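Local coordinates for immunomodulatory active chitinase (PDB 6G9C), which probably binds and hydrolyses chitin as a secreted glycosyl hydrolase family 18 enzyme of the whipworm Trichuris suis, and has immunomodulatory activity, at residues 302-316 against 371-383. Residues are numbered along the deposited sequence; the frame is centred on the assembly and turned at random.
With EDO (1,2-ethanediol), chain C.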
loop_
_atom_site.group_PDB
_atom_site.type_symbol
_atom_site.label_atom_id
_atom_site.label_comp_id
_atom_site.label_asym_id
_atom_site.label_seq_id
_atom_site.Cartn_x
_atom_site.Cartn_y
_atom_site.Cartn_z
ATOM N N TYR A 302 14.839 23.394 18.956
ATOM C CA TYR A 302 14.440 22.107 18.395
ATOM C C TYR A 302 15.499 21.487 17.487
ATOM O O TYR A 302 15.771 20.292 17.602
ATOM C CB TYR A 302 13.112 22.254 17.635
ATOM C CG TYR A 302 11.957 22.696 18.525
ATOM C CD1 TYR A 302 11.694 24.046 18.737
ATOM C CD2 TYR A 302 11.133 21.763 19.152
ATOM C CE1 TYR A 302 10.645 24.454 19.551
ATOM C CE2 TYR A 302 10.068 22.167 19.978
ATOM C CZ TYR A 302 9.834 23.511 20.166
ATOM O OH TYR A 302 8.787 23.929 20.980
ATOM N N LEU A 303 16.126 22.263 16.598
ATOM C CA LEU A 303 17.115 21.671 15.700
ATOM C C LEU A 303 18.432 21.384 16.410
ATOM O O LEU A 303 19.129 20.436 16.035
ATOM C CB LEU A 303 17.365 22.571 14.487
ATOM C CG LEU A 303 16.202 22.867 13.534
ATOM C CD1 LEU A 303 16.695 23.096 12.124
ATOM C CD2 LEU A 303 15.152 21.777 13.558
ATOM N N ARG A 304 18.790 22.182 17.418
ATOM C CA ARG A 304 19.984 21.950 18.237
ATOM C C ARG A 304 21.231 21.774 17.374
ATOM O O ARG A 304 22.030 20.856 17.567
ATOM C CB ARG A 304 19.799 20.742 19.155
ATOM C CG ARG A 304 18.632 20.841 20.120
ATOM C CD ARG A 304 18.128 19.443 20.419
ATOM N NE ARG A 304 17.218 19.382 21.557
ATOM C CZ ARG A 304 16.635 18.264 21.981
ATOM N NH1 ARG A 304 16.870 17.115 21.358
ATOM N NH2 ARG A 304 15.822 18.294 23.031
ATOM N N GLU A 305 21.398 22.667 16.406
ATOM C CA GLU A 305 22.570 22.643 15.540
ATOM C C GLU A 305 22.968 24.081 15.244
ATOM O O GLU A 305 22.263 24.781 14.515
ATOM C CB GLU A 305 22.287 21.876 14.255
ATOM C CG GLU A 305 23.485 21.779 13.329
ATOM C CD GLU A 305 23.135 21.154 12.000
ATOM O OE1 GLU A 305 22.047 20.545 11.897
ATOM O OE2 GLU A 305 23.945 21.275 11.057
ATOM N N ALA A 306 24.081 24.524 15.817
ATOM C CA ALA A 306 24.517 25.896 15.598
ATOM C C ALA A 306 24.653 26.178 14.105
ATOM O O ALA A 306 25.138 25.342 13.335
ATOM C CB ALA A 306 25.834 26.158 16.329
ATOM N N GLY A 307 24.158 27.340 13.687
ATOM C CA GLY A 307 24.205 27.769 12.313
ATOM C C GLY A 307 22.950 27.511 11.499
ATOM O O GLY A 307 22.900 27.940 10.340
ATOM N N VAL A 308 21.947 26.810 12.040
ATOM C CA VAL A 308 20.727 26.510 11.299
ATOM C C VAL A 308 19.515 26.793 12.183
ATOM O O VAL A 308 19.599 26.805 13.414
ATOM C CB VAL A 308 20.703 25.051 10.774
ATOM C CG1 VAL A 308 20.832 24.064 11.906
ATOM C CG2 VAL A 308 19.447 24.772 9.971
ATOM N N ILE A 309 18.376 27.036 11.529
ATOM C CA ILE A 309 17.108 27.326 12.199
ATOM C C ILE A 309 16.004 26.819 11.289
ATOM O O ILE A 309 16.151 26.812 10.064
ATOM C CB ILE A 309 16.942 28.837 12.501
ATOM C CG1 ILE A 309 15.700 29.107 13.380
ATOM C CG2 ILE A 309 16.823 29.645 11.196
ATOM C CD1 ILE A 309 15.688 30.521 14.034
ATOM N N SER A 310 14.898 26.377 11.885
ATOM C CA SER A 310 13.739 25.983 11.095
ATOM C C SER A 310 12.778 27.159 10.931
ATOM O O SER A 310 12.787 28.110 11.710
ATOM C CB SER A 310 13.001 24.823 11.757
ATOM O OG SER A 310 12.352 25.290 12.940
ATOM N N TYR A 311 11.920 27.073 9.909
ATOM C CA TYR A 311 10.919 28.117 9.732
ATOM C C TYR A 311 10.045 28.268 10.975
ATOM O O TYR A 311 9.741 29.391 11.404
ATOM C CB TYR A 311 10.052 27.840 8.499
ATOM C CG TYR A 311 8.940 28.845 8.383
ATOM C CD1 TYR A 311 9.212 30.177 8.116
ATOM C CD2 TYR A 311 7.615 28.482 8.589
ATOM C CE1 TYR A 311 8.183 31.130 8.053
ATOM C CE2 TYR A 311 6.602 29.414 8.518
ATOM C CZ TYR A 311 6.890 30.735 8.239
ATOM O OH TYR A 311 5.877 31.676 8.165
ATOM N N TYR A 312 9.622 27.157 11.581
ATOM C CA TYR A 312 8.755 27.325 12.744
ATOM C C TYR A 312 9.512 27.936 13.925
ATOM O O TYR A 312 8.908 28.617 14.763
ATOM C CB TYR A 312 8.084 25.993 13.112
ATOM C CG TYR A 312 8.979 24.852 13.566
ATOM C CD1 TYR A 312 9.438 24.775 14.885
ATOM C CD2 TYR A 312 9.320 23.814 12.690
ATOM C CE1 TYR A 312 10.232 23.709 15.311
ATOM C CE2 TYR A 312 10.112 22.750 13.111
ATOM C CZ TYR A 312 10.564 22.700 14.418
ATOM O OH TYR A 312 11.356 21.640 14.838
ATOM N N GLU A 313 10.827 27.728 13.998
ATOM C CA GLU A 313 11.623 28.384 15.031
ATOM C C GLU A 313 11.763 29.876 14.751
ATOM O O GLU A 313 11.798 30.688 15.683
ATOM C CB GLU A 313 13.002 27.730 15.126
ATOM C CG GLU A 313 13.052 26.468 15.966
ATOM C CD GLU A 313 14.377 25.744 15.798
ATOM O OE1 GLU A 313 15.080 26.036 14.808
ATOM O OE2 GLU A 313 14.717 24.897 16.651
ATOM N N VAL A 314 11.864 30.254 13.473
ATOM C CA VAL A 314 11.801 31.672 13.117
ATOM C C VAL A 314 10.482 32.270 13.590
ATOM O O VAL A 314 10.445 33.377 14.142
ATOM C CB VAL A 314 11.989 31.866 11.600
ATOM C CG1 VAL A 314 11.615 33.312 11.200
ATOM C CG2 VAL A 314 13.431 31.499 11.176
ATOM N N CYS A 315 9.377 31.549 13.386
ATOM C CA CYS A 315 8.091 32.049 13.860
ATOM C C CYS A 315 8.118 32.302 15.361
ATOM O O CYS A 315 7.605 33.327 15.836
ATOM C CB CYS A 315 6.992 31.051 13.502
ATOM S SG CYS A 315 6.422 31.205 11.805
ATOM N N GLN A 316 8.703 31.371 16.121
ATOM C CA GLN A 316 8.834 31.545 17.566
ATOM C C GLN A 316 9.621 32.807 17.896
ATOM O O GLN A 316 9.271 33.541 18.827
ATOM C CB GLN A 316 9.495 30.303 18.174
ATOM C CG GLN A 316 9.465 30.199 19.695
ATOM C CD GLN A 316 9.696 28.767 20.188
ATOM O OE1 GLN A 316 8.777 28.109 20.680
ATOM N NE2 GLN A 316 10.928 28.286 20.054
ATOM N N ASP A 371 9.811 18.593 7.718
ATOM C CA ASP A 371 9.800 18.755 9.164
ATOM C C ASP A 371 10.310 20.116 9.618
ATOM O O ASP A 371 10.330 20.373 10.822
ATOM C CB ASP A 371 10.621 17.651 9.830
ATOM C CG ASP A 371 11.984 17.467 9.174
ATOM O OD1 ASP A 371 12.916 18.231 9.518
ATOM O OD2 ASP A 371 12.107 16.568 8.313
ATOM N N TYR A 372 10.705 20.991 8.693
ATOM C CA TYR A 372 11.097 22.344 9.082
ATOM C C TYR A 372 9.976 23.362 8.931
ATOM O O TYR A 372 10.081 24.468 9.475
ATOM C CB TYR A 372 12.288 22.814 8.256
ATOM C CG TYR A 372 13.582 22.078 8.484
ATOM C CD1 TYR A 372 13.918 21.548 9.729
ATOM C CD2 TYR A 372 14.485 21.932 7.439
ATOM C CE1 TYR A 372 15.153 20.887 9.914
ATOM C CE2 TYR A 372 15.684 21.281 7.608
ATOM C CZ TYR A 372 16.021 20.770 8.841
ATOM O OH TYR A 372 17.241 20.131 8.960
ATOM N N ASP A 373 8.921 23.023 8.194
ATOM C CA ASP A 373 7.753 23.876 8.073
ATOM C C ASP A 373 6.977 23.858 9.391
ATOM O O ASP A 373 7.207 23.023 10.272
ATOM C CB ASP A 373 6.879 23.377 6.923
ATOM C CG ASP A 373 5.952 24.436 6.339
ATOM O OD1 ASP A 373 5.827 25.569 6.861
ATOM O OD2 ASP A 373 5.311 24.096 5.319
ATOM N N ASP A 374 6.029 24.776 9.516
ATOM C CA ASP A 374 5.092 24.757 10.647
ATOM C C ASP A 374 4.057 23.662 10.380
ATOM O O ASP A 374 2.916 23.916 10.001
ATOM C CB ASP A 374 4.451 26.133 10.825
ATOM C CG ASP A 374 3.756 26.317 12.190
ATOM O OD1 ASP A 374 4.090 25.612 13.172
ATOM O OD2 ASP A 374 2.874 27.204 12.280
ATOM N N PHE A 375 4.490 22.406 10.545
ATOM C CA PHE A 375 3.657 21.292 10.091
ATOM C C PHE A 375 2.476 21.009 11.014
ATOM O O PHE A 375 1.511 20.369 10.578
ATOM C CB PHE A 375 4.498 20.019 9.901
ATOM C CG PHE A 375 5.228 19.575 11.131
ATOM C CD1 PHE A 375 6.502 20.056 11.401
ATOM C CD2 PHE A 375 4.650 18.664 12.009
ATOM C CE1 PHE A 375 7.191 19.652 12.530
ATOM C CE2 PHE A 375 5.331 18.248 13.146
ATOM C CZ PHE A 375 6.609 18.747 13.404
ATOM N N LEU A 376 2.514 21.466 12.266
ATOM C CA LEU A 376 1.332 21.387 13.120
ATOM C C LEU A 376 0.499 22.656 13.083
ATOM O O LEU A 376 -0.592 22.676 13.662
ATOM C CB LEU A 376 1.717 21.104 14.579
ATOM C CG LEU A 376 2.531 19.845 14.904
ATOM C CD1 LEU A 376 2.731 19.748 16.421
ATOM C CD2 LEU A 376 1.888 18.572 14.347
ATOM N N GLY A 377 0.979 23.708 12.424
ATOM C CA GLY A 377 0.329 25.006 12.539
ATOM C C GLY A 377 0.333 25.592 13.935
ATOM O O GLY A 377 -0.529 26.417 14.256
ATOM N N SER A 378 1.284 25.195 14.785
ATOM C CA SER A 378 1.263 25.569 16.200
ATOM C C SER A 378 2.271 26.652 16.566
ATOM O O SER A 378 2.200 27.185 17.684
ATOM C CB SER A 378 1.529 24.338 17.077
ATOM O OG SER A 378 2.888 23.925 16.951
ATOM N N PHE A 379 3.209 26.979 15.676
ATOM C CA PHE A 379 4.245 27.953 15.988
ATOM C C PHE A 379 3.989 29.335 15.402
ATOM O O PHE A 379 4.407 30.325 16.003
ATOM C CB PHE A 379 5.607 27.459 15.487
ATOM C CG PHE A 379 6.198 26.350 16.312
ATOM C CD1 PHE A 379 6.943 26.639 17.452
ATOM C CD2 PHE A 379 6.027 25.019 15.942
ATOM C CE1 PHE A 379 7.503 25.621 18.214
ATOM C CE2 PHE A 379 6.593 23.992 16.692
ATOM C CZ PHE A 379 7.326 24.295 17.835
ATOM N N CYS A 380 3.345 29.437 14.240
ATOM C CA CYS A 380 3.160 30.723 13.579
ATOM C C CYS A 380 1.751 31.263 13.810
ATOM O O CYS A 380 0.775 30.507 13.871
ATOM C CB CYS A 380 3.419 30.608 12.076
ATOM S SG CYS A 380 4.964 29.763 11.605
ATOM N N THR A 381 1.641 32.589 13.908
ATOM C CA THR A 381 0.332 33.215 14.097
ATOM C C THR A 381 -0.207 33.899 12.848
ATOM O O THR A 381 -1.425 34.012 12.702
ATOM C CB THR A 381 0.381 34.238 15.234
ATOM O OG1 THR A 381 1.048 35.427 14.788
ATOM C CG2 THR A 381 1.108 33.666 16.441
ATOM N N GLU A 382 0.658 34.341 11.930
ATOM C CA GLU A 382 0.185 35.138 10.802
ATOM C C GLU A 382 -0.622 34.332 9.789
ATOM O O GLU A 382 -1.252 34.939 8.914
ATOM C CB GLU A 382 1.367 35.825 10.104
ATOM C CG GLU A 382 1.892 35.083 8.878
ATOM C CD GLU A 382 3.183 35.671 8.330
ATOM O OE1 GLU A 382 4.015 36.099 9.144
ATOM O OE2 GLU A 382 3.375 35.683 7.097
ATOM N N HIS A 383 -0.631 32.999 9.882
ATOM C CA HIS A 383 -1.389 32.158 8.960
ATOM C C HIS A 383 -2.680 31.605 9.566
ATOM O O HIS A 383 -3.365 30.811 8.910
ATOM C CB HIS A 383 -0.523 30.988 8.455
ATOM C CG HIS A 383 0.928 31.327 8.278
ATOM N ND1 HIS A 383 1.391 32.115 7.244
ATOM C CD2 HIS A 383 2.022 30.965 8.993
ATOM C CE1 HIS A 383 2.704 32.231 7.336
ATOM N NE2 HIS A 383 3.111 31.543 8.387
HETATM C C1 EDO C . 19.543 21.709 6.710
HETATM O O1 EDO C . 18.976 20.415 6.925
HETATM C C2 EDO C . 20.082 22.147 8.062
HETATM O O2 EDO C . 21.146 21.292 8.501
HETATM O O HOH W 1 5.928 33.609 6.370
HETATM O O HOH W 2 11.037 19.450 13.277
HETATM O O HOH W 3 4.610 33.904 14.588
#
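Tyr312, in the first turn of helix 311-319, runs its side chain between Phe379 and the backbone of 371-373. Its CB rests 3.6 Å from Phe379 CD2. With CG between the backbone N and the carbonyl carbon (chi1 64°), the ring lies alongside that of Phe379, pointing the same way with planes 31° apart, and CD1 sits over the centre of the Phe379 face. On the other flank CD2 meets the carbonyl oxygens of Tyr372 and Asp373, while CE2 approaches Asp371 O at 3.3 Å, in the plane of the Tyr312 ring. At the tip, OH donates to a water that in turn donates to Asp371 O, each step 2.7 Å. Ser310 OG, which caps the helix by accepting from Glu313 N, lies over the centre of one Tyr312 face. Phe379 also turns its edge to the face of Tyr302, an offset edge-to-face pair with planes at 86°, completing an aromatic cluster. Asp374 holds the backbone of the Phe379 loop, its OD1 accepting from Phe379 N and its OD2 from Cys380 N. Next along, the Cys315-Cys380 disulfide ties helix to loop (SG to SG 2.1 Å), and Cys380 SG lies obliquely 3.5 Å from Tyr311 CE2. Beyond it, Tyr311 OH and His383 NE2 share a 2.8 Å hydrogen bond in the plane of both rings. The contact thus pins the loop that follows strand 364-368 of the TIM barrel to helix 311-319, whose preceding strand 308-310 pairs antiparallel with strand 268-281.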